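Local structure of CysE, serine acetyltransferase (Brucella abortus, 4HZD) at residues 76-87 with 122-130. The protein probably transfers the acetyl group of acetyl-coenzyme A to L-serine, giving O-acetylserine for cysteine biosynthesis. Residues are numbered along the deposited sequence; the frame is centred on the assembly and turned at random.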
ATOM      1  N   THR A  76       8.076 -16.357   9.236  1.00 21.69           N
ATOM      2  CA  THR A  76       9.340 -16.481   9.950  1.00 23.45           C
ATOM      3  C   THR A  76       9.120 -16.587  11.484  1.00 23.07           C
ATOM      4  O   THR A  76       9.648 -17.502  12.111  1.00 25.37           O
ATOM      5  CB  THR A  76      10.316 -15.348   9.527  1.00 21.50           C
ATOM      6  OG1 THR A  76      10.336 -15.318   8.100  1.00 19.99           O
ATOM      7  CG2 THR A  76      11.724 -15.601  10.064  1.00 20.12           C
ATOM      8  N   PHE A  77       8.345 -15.671  12.079  1.00 22.56           N
ATOM      9  CA  PHE A  77       7.793 -15.888  13.434  1.00 23.81           C
ATOM     10  C   PHE A  77       7.265 -17.312  13.710  1.00 24.81           C
ATOM     11  O   PHE A  77       7.629 -17.908  14.722  1.00 23.99           O
ATOM     12  CB  PHE A  77       6.668 -14.900  13.729  1.00 25.51           C
ATOM     13  CG  PHE A  77       7.041 -13.817  14.693  1.00 26.92           C
ATOM     14  CD1 PHE A  77       7.507 -14.134  15.967  1.00 28.18           C
ATOM     15  CD2 PHE A  77       6.899 -12.471  14.333  1.00 29.02           C
ATOM     16  CE1 PHE A  77       7.858 -13.126  16.868  1.00 30.10           C
ATOM     17  CE2 PHE A  77       7.246 -11.454  15.230  1.00 31.59           C
ATOM     18  CZ  PHE A  77       7.714 -11.792  16.494  1.00 30.12           C
ATOM     19  N   ASP A  78       6.414 -17.853  12.825  1.00 25.34           N
ATOM     20  CA  ASP A  78       5.924 -19.238  12.938  1.00 28.09           C
ATOM     21  C   ASP A  78       7.076 -20.247  13.086  1.00 26.25           C
ATOM     22  O   ASP A  78       6.977 -21.164  13.883  1.00 24.63           O
ATOM     23  CB  ASP A  78       5.126 -19.674  11.691  1.00 31.91           C
ATOM     24  CG  ASP A  78       3.781 -18.957  11.528  1.00 35.04           C
ATOM     25  OD1 ASP A  78       3.125 -18.630  12.533  1.00 38.29           O
ATOM     26  OD2 ASP A  78       3.345 -18.779  10.364  1.00 38.51           O
ATOM     27  N   THR A  79       8.121 -20.103  12.261  1.00 23.52           N
ATOM     28  CA  THR A  79       9.324 -20.938  12.293  1.00 25.14           C
ATOM     29  C   THR A  79      10.048 -20.838  13.671  1.00 26.69           C
ATOM     30  O   THR A  79      10.424 -21.867  14.267  1.00 25.75           O
ATOM     31  CB  THR A  79      10.304 -20.581  11.126  1.00 27.10           C
ATOM     32  OG1 THR A  79       9.675 -20.905   9.876  1.00 31.46           O
ATOM     33  CG2 THR A  79      11.534 -21.418  11.200  1.00 30.63           C
ATOM     34  N   MET A  80      10.198 -19.602  14.177  1.00 23.77           N
ATOM     35  CA  MET A  80      10.759 -19.365  15.511  1.00 24.68           C
ATOM     36  C   MET A  80       9.959 -20.095  16.622  1.00 23.21           C
ATOM     37  O   MET A  80      10.534 -20.814  17.420  1.00 22.51           O
ATOM     38  CB  MET A  80      10.911 -17.867  15.777  1.00 25.86           C
ATOM     39  CG  MET A  80      11.705 -17.540  17.036  1.00 29.24           C
ATOM     40  SD  MET A  80      10.591 -17.403  18.431  1.00 33.25           S
ATOM     41  CE  MET A  80      10.221 -15.652  18.252  1.00 28.23           C
ATOM     42  N   LEU A  81       8.639 -19.959  16.635  1.00 23.37           N
ATOM     43  CA  LEU A  81       7.819 -20.641  17.646  1.00 25.84           C
ATOM     44  C   LEU A  81       7.969 -22.169  17.584  1.00 28.04           C
ATOM     45  O   LEU A  81       8.112 -22.841  18.610  1.00 28.23           O
ATOM     46  CB  LEU A  81       6.353 -20.256  17.477  1.00 26.12           C
ATOM     47  CG  LEU A  81       5.316 -21.010  18.303  1.00 28.06           C
ATOM     48  CD1 LEU A  81       5.603 -20.846  19.797  1.00 28.59           C
ATOM     49  CD2 LEU A  81       3.893 -20.586  17.912  1.00 26.53           C
ATOM     50  N   GLU A  82       7.955 -22.713  16.372  1.00 27.95           N
ATOM     51  CA  GLU A  82       8.131 -24.145  16.168  1.00 32.29           C
ATOM     52  C   GLU A  82       9.467 -24.622  16.716  1.00 32.20           C
ATOM     53  O   GLU A  82       9.513 -25.657  17.365  1.00 31.72           O
ATOM     54  CB  GLU A  82       7.964 -24.491  14.690  1.00 36.08           C
ATOM     55  CG  GLU A  82       7.877 -25.978  14.370  1.00 45.49           C
ATOM     56  CD  GLU A  82       7.854 -26.224  12.865  1.00 50.32           C
ATOM     57  OE1 GLU A  82       8.143 -25.266  12.090  1.00 54.78           O
ATOM     58  OE2 GLU A  82       7.548 -27.362  12.449  1.00 54.61           O
ATOM     59  N   ALA A  83      10.541 -23.868  16.477  1.00 30.46           N
ATOM     60  CA  ALA A  83      11.858 -24.185  17.022  1.00 29.18           C
ATOM     61  C   ALA A  83      12.018 -23.811  18.510  1.00 27.74           C
ATOM     62  O   ALA A  83      12.879 -24.350  19.164  1.00 27.45           O
ATOM     63  CB  ALA A  83      12.956 -23.515  16.205  1.00 31.02           C
ATOM     64  N   ASN A  84      11.219 -22.868  19.018  1.00 26.36           N
ATOM     65  CA  ASN A  84      11.350 -22.377  20.421  1.00 27.62           C
ATOM     66  C   ASN A  84      10.029 -22.393  21.145  1.00 27.82           C
ATOM     67  O   ASN A  84       9.421 -21.326  21.356  1.00 27.00           O
ATOM     68  CB  ASN A  84      11.935 -20.971  20.464  1.00 29.89           C
ATOM     69  CG  ASN A  84      13.264 -20.889  19.758  1.00 34.90           C
ATOM     70  OD1 ASN A  84      14.307 -21.226  20.325  1.00 34.78           O
ATOM     71  ND2 ASN A  84      13.229 -20.512  18.479  1.00 35.10           N
ATOM     72  N   PRO A  85       9.563 -23.608  21.520  1.00 26.25           N
ATOM     73  CA  PRO A  85       8.270 -23.782  22.182  1.00 27.35           C
ATOM     74  C   PRO A  85       8.111 -22.976  23.462  1.00 26.26           C
ATOM     75  O   PRO A  85       6.983 -22.645  23.838  1.00 26.84           O
ATOM     76  CB  PRO A  85       8.206 -25.300  22.508  1.00 26.97           C
ATOM     77  CG  PRO A  85       9.392 -25.914  21.873  1.00 27.46           C
ATOM     78  CD  PRO A  85      10.364 -24.854  21.496  1.00 26.33           C
ATOM     79  N   GLU A  86       9.214 -22.680  24.139  1.00 25.18           N
ATOM     80  CA  GLU A  86       9.172 -21.892  25.374  1.00 25.92           C
ATOM     81  C   GLU A  86       8.649 -20.463  25.121  1.00 24.58           C
ATOM     82  O   GLU A  86       8.242 -19.774  26.056  1.00 27.28           O
ATOM     83  CB  GLU A  86      10.563 -21.824  26.019  1.00 26.11           C
ATOM     84  CG  GLU A  86      11.586 -21.110  25.145  1.00 29.24           C
ATOM     85  CD  GLU A  86      12.371 -22.096  24.277  1.00 36.04           C
ATOM     86  OE1 GLU A  86      11.798 -23.119  23.780  1.00 35.40           O
ATOM     87  OE2 GLU A  86      13.583 -21.852  24.097  1.00 42.19           O
ATOM     88  N   TRP A  87       8.644 -20.023  23.868  1.00 23.59           N
ATOM     89  CA  TRP A  87       8.143 -18.666  23.567  1.00 24.71           C
ATOM     90  C   TRP A  87       6.694 -18.461  23.998  1.00 25.11           C
ATOM     91  O   TRP A  87       6.324 -17.387  24.426  1.00 26.32           O
ATOM     92  CB  TRP A  87       8.407 -18.277  22.113  1.00 25.47           C
ATOM     93  CG  TRP A  87       8.001 -16.865  21.835  1.00 26.34           C
ATOM     94  CD1 TRP A  87       8.482 -15.712  22.440  1.00 26.71           C
ATOM     95  CD2 TRP A  87       6.975 -16.421  20.897  1.00 26.11           C
ATOM     96  NE1 TRP A  87       7.856 -14.613  21.946  1.00 26.32           N
ATOM     97  CE2 TRP A  87       6.935 -14.965  21.004  1.00 26.82           C
ATOM     98  CE3 TRP A  87       6.120 -17.063  20.004  1.00 26.15           C
ATOM     99  CZ2 TRP A  87       6.040 -14.202  20.270  1.00 27.44           C
ATOM    100  CZ3 TRP A  87       5.227 -16.289  19.249  1.00 29.33           C
ATOM    101  CH2 TRP A  87       5.199 -14.888  19.369  1.00 29.76           C
ATOM    102  N   GLN A 122       9.392  -9.026  21.629  1.00 22.47           N
ATOM    103  CA  GLN A 122       9.191 -10.260  20.844  1.00 20.79           C
ATOM    104  C   GLN A 122       9.897 -10.170  19.495  1.00 19.69           C
ATOM    105  O   GLN A 122      10.434 -11.164  18.988  1.00 20.09           O
ATOM    106  CB  GLN A 122       7.699 -10.596  20.693  1.00 21.25           C
ATOM    107  CG  GLN A 122       6.864 -10.388  21.947  1.00 21.76           C
ATOM    108  CD  GLN A 122       7.500 -10.995  23.213  1.00 22.17           C
ATOM    109  OE1 GLN A 122       8.252 -11.985  23.147  1.00 22.73           O
ATOM    110  NE2 GLN A 122       7.175 -10.429  24.358  1.00 18.22           N
ATOM    111  N   THR A 123       9.952  -8.970  18.933  1.00 18.25           N
ATOM    112  CA  THR A 123      10.712  -8.752  17.696  1.00 19.06           C
ATOM    113  C   THR A 123      12.174  -9.051  17.954  1.00 19.39           C
ATOM    114  O   THR A 123      12.784  -9.769  17.175  1.00 20.55           O
ATOM    115  CB  THR A 123      10.553  -7.321  17.105  1.00 18.53           C
ATOM    116  OG1 THR A 123       9.183  -7.062  16.853  1.00 21.39           O
ATOM    117  CG2 THR A 123      11.314  -7.212  15.783  1.00 17.66           C
ATOM    118  N   HIS A 124      12.720  -8.609  19.106  1.00 19.80           N
ATOM    119  CA  HIS A 124      14.081  -9.003  19.434  1.00 20.04           C
ATOM    120  C   HIS A 124      14.267 -10.498  19.574  1.00 19.60           C
ATOM    121  O   HIS A 124      15.260 -11.050  19.099  1.00 18.29           O
ATOM    122  CB  HIS A 124      14.595  -8.384  20.723  1.00 20.42           C
ATOM    123  CG  HIS A 124      15.939  -8.946  21.114  1.00 22.79           C
ATOM    124  ND1 HIS A 124      17.058  -8.704  20.388  1.00 21.50           N
ATOM    125  CD2 HIS A 124      16.298  -9.865  22.106  1.00 21.59           C
ATOM    126  CE1 HIS A 124      18.094  -9.370  20.940  1.00 21.38           C
ATOM    127  NE2 HIS A 124      17.624 -10.084  21.979  1.00 23.30           N
ATOM    128  N   ARG A 125      13.347 -11.154  20.270  1.00 18.03           N
ATOM    129  CA  ARG A 125      13.409 -12.607  20.419  1.00 19.71           C
ATOM    130  C   ARG A 125      13.509 -13.287  19.034  1.00 19.53           C
ATOM    131  O   ARG A 125      14.301 -14.203  18.836  1.00 22.28           O
ATOM    132  CB  ARG A 125      12.179 -13.100  21.190  1.00 20.22           C
ATOM    133  CG  ARG A 125      12.103 -12.541  22.610  1.00 20.06           C
ATOM    134  CD  ARG A 125      11.263 -13.390  23.568  1.00 21.09           C
ATOM    135  NE  ARG A 125      10.881 -12.628  24.780  1.00 20.51           N
ATOM    136  CZ  ARG A 125      11.713 -12.359  25.796  1.00 19.91           C
ATOM    137  NH1 ARG A 125      12.996 -12.741  25.747  1.00 19.18           N
ATOM    138  NH2 ARG A 125      11.273 -11.694  26.851  1.00 20.71           N
ATOM    139  N   LEU A 126      12.704 -12.825  18.083  1.00 19.51           N
ATOM    140  CA  LEU A 126      12.764 -13.345  16.708  1.00 20.29           C
ATOM    141  C   LEU A 126      14.135 -13.092  16.096  1.00 20.34           C
ATOM    142  O   LEU A 126      14.780 -14.019  15.612  1.00 21.35           O
ATOM    143  CB  LEU A 126      11.671 -12.715  15.819  1.00 19.38           C
ATOM    144  CG  LEU A 126      11.657 -13.209  14.343  1.00 18.99           C
ATOM    145  CD1 LEU A 126      11.666 -14.751  14.309  1.00 17.31           C
ATOM    146  CD2 LEU A 126      10.466 -12.618  13.566  1.00 16.42           C
ATOM    147  N   ALA A 127      14.555 -11.832  16.100  1.00 21.57           N
ATOM    148  CA  ALA A 127      15.863 -11.436  15.563  1.00 21.68           C
ATOM    149  C   ALA A 127      17.037 -12.223  16.172  1.00 22.30           C
ATOM    150  O   ALA A 127      18.002 -12.594  15.481  1.00 22.11           O
ATOM    151  CB  ALA A 127      16.062  -9.921  15.744  1.00 22.08           C
ATOM    152  N   HIS A 128      16.958 -12.461  17.471  1.00 24.01           N
ATOM    153  CA  HIS A 128      18.024 -13.137  18.236  1.00 25.19           C
ATOM    154  C   HIS A 128      18.170 -14.585  17.775  1.00 22.88           C
ATOM    155  O   HIS A 128      19.272 -15.066  17.515  1.00 21.93           O
ATOM    156  CB  HIS A 128      17.735 -13.054  19.749  1.00 24.02           C
ATOM    157  CG  HIS A 128      18.802 -13.708  20.617  1.00 28.22           C
ATOM    158  ND1 HIS A 128      20.031 -13.160  20.810  1.00 28.22           N
ATOM    159  CD2 HIS A 128      18.783 -14.906  21.362  1.00 29.09           C
ATOM    160  CE1 HIS A 128      20.758 -13.967  21.621  1.00 28.19           C
ATOM    161  NE2 HIS A 128      19.992 -15.031  21.956  1.00 31.75           N
ATOM    162  N   TRP A 129      17.048 -15.278  17.694  1.00 24.14           N
ATOM    163  CA  TRP A 129      17.013 -16.631  17.145  1.00 24.59           C
ATOM    164  C   TRP A 129      17.599 -16.712  15.711  1.00 25.72           C
ATOM    165  O   TRP A 129      18.478 -17.570  15.399  1.00 21.84           O
ATOM    166  CB  TRP A 129      15.569 -17.153  17.224  1.00 23.37           C
ATOM    167  CG  TRP A 129      15.431 -18.556  16.690  1.00 25.03           C
ATOM    168  CD1 TRP A 129      15.962 -19.738  17.228  1.00 26.15           C
ATOM    169  CD2 TRP A 129      14.791 -18.963  15.439  1.00 24.31           C
ATOM    170  NE1 TRP A 129      15.650 -20.811  16.424  1.00 26.41           N
ATOM    171  CE2 TRP A 129      14.964 -20.414  15.338  1.00 25.13           C
ATOM    172  CE3 TRP A 129      14.112 -18.290  14.423  1.00 24.96           C
ATOM    173  CZ2 TRP A 129      14.466 -21.130  14.268  1.00 25.87           C
ATOM    174  CZ3 TRP A 129      13.597 -19.022  13.358  1.00 24.60           C
ATOM    175  CH2 TRP A 129      13.766 -20.410  13.286  1.00 26.69           C
ATOM    176  N   LEU A 130      17.107 -15.830  14.825  1.00 23.24           N
ATOM    177  CA  LEU A 130      17.603 -15.749  13.437  1.00 23.80           C
ATOM    178  C   LEU A 130      19.112 -15.549  13.407  1.00 24.42           C
ATOM    179  O   LEU A 130      19.808 -16.202  12.627  1.00 26.34           O
ATOM    180  CB  LEU A 130      16.904 -14.592  12.664  1.00 22.63           C
ATOM    181  CG  LEU A 130      15.423 -14.896  12.416  1.00 22.57           C
ATOM    182  CD1 LEU A 130      14.730 -13.712  11.782  1.00 21.81           C
ATOM    183  CD2 LEU A 130      15.244 -16.118  11.518  1.00 22.68           C
TER
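The indole of Trp129, from helix 116-132, lies across Met80 and Ala83 in the last turns of helix 70-83, and more of its surface is buried by the partner segment than that of any other residue in this contact. Starting at its base, CB lies beside Met80 CG. With CG anti to the backbone N (chi1 -179°), the ring runs out along Met80, whose chain slides past it in the opposite direction, and CE3 comes 3.5 Å from Met80 CB. Met80 CA sits over one face, 3.7 Å from the centroid of the six-membered ring, a CH-pi contact. Farther out, CZ2 meets the methyl of Ala83, and CH2 at the far edge presses on Thr79 CG2. Above the pyrrole part stands the amide of Asn84, nearly perpendicular to the indole. Its ND2, 3.1 Å from Trp129 CD1, is hydrogen-bonded to Met80 O where the helix ends, which keeps the amide against the ring.

Alongside, Leu126 divides its two methyls: CD1 packs on Met80 CB at 3.5 Å, while CD2 lies over the centre of the Phe77 ring, 3.7 Å from its centroid. At the other end, Trp87 NE1 donates a nearly straight bond of 2.9 Å to Gln122 OE1 (168°), which lies in the indole plane although the donor stands above the carbonyl plane. Asp94 accepts a hydrogen bond from Gln122 NE2 and forms a salt bridge with Arg125, tying this corner to helix 87-101. Helix 136-149 packs on Leu126 and Leu130. The axes of helices 76-83 and 122-130 cross at 75°, a largely apolar helix crossing in the all-helical N-terminal region of serine acetyltransferases, beside the left-handed beta-helix.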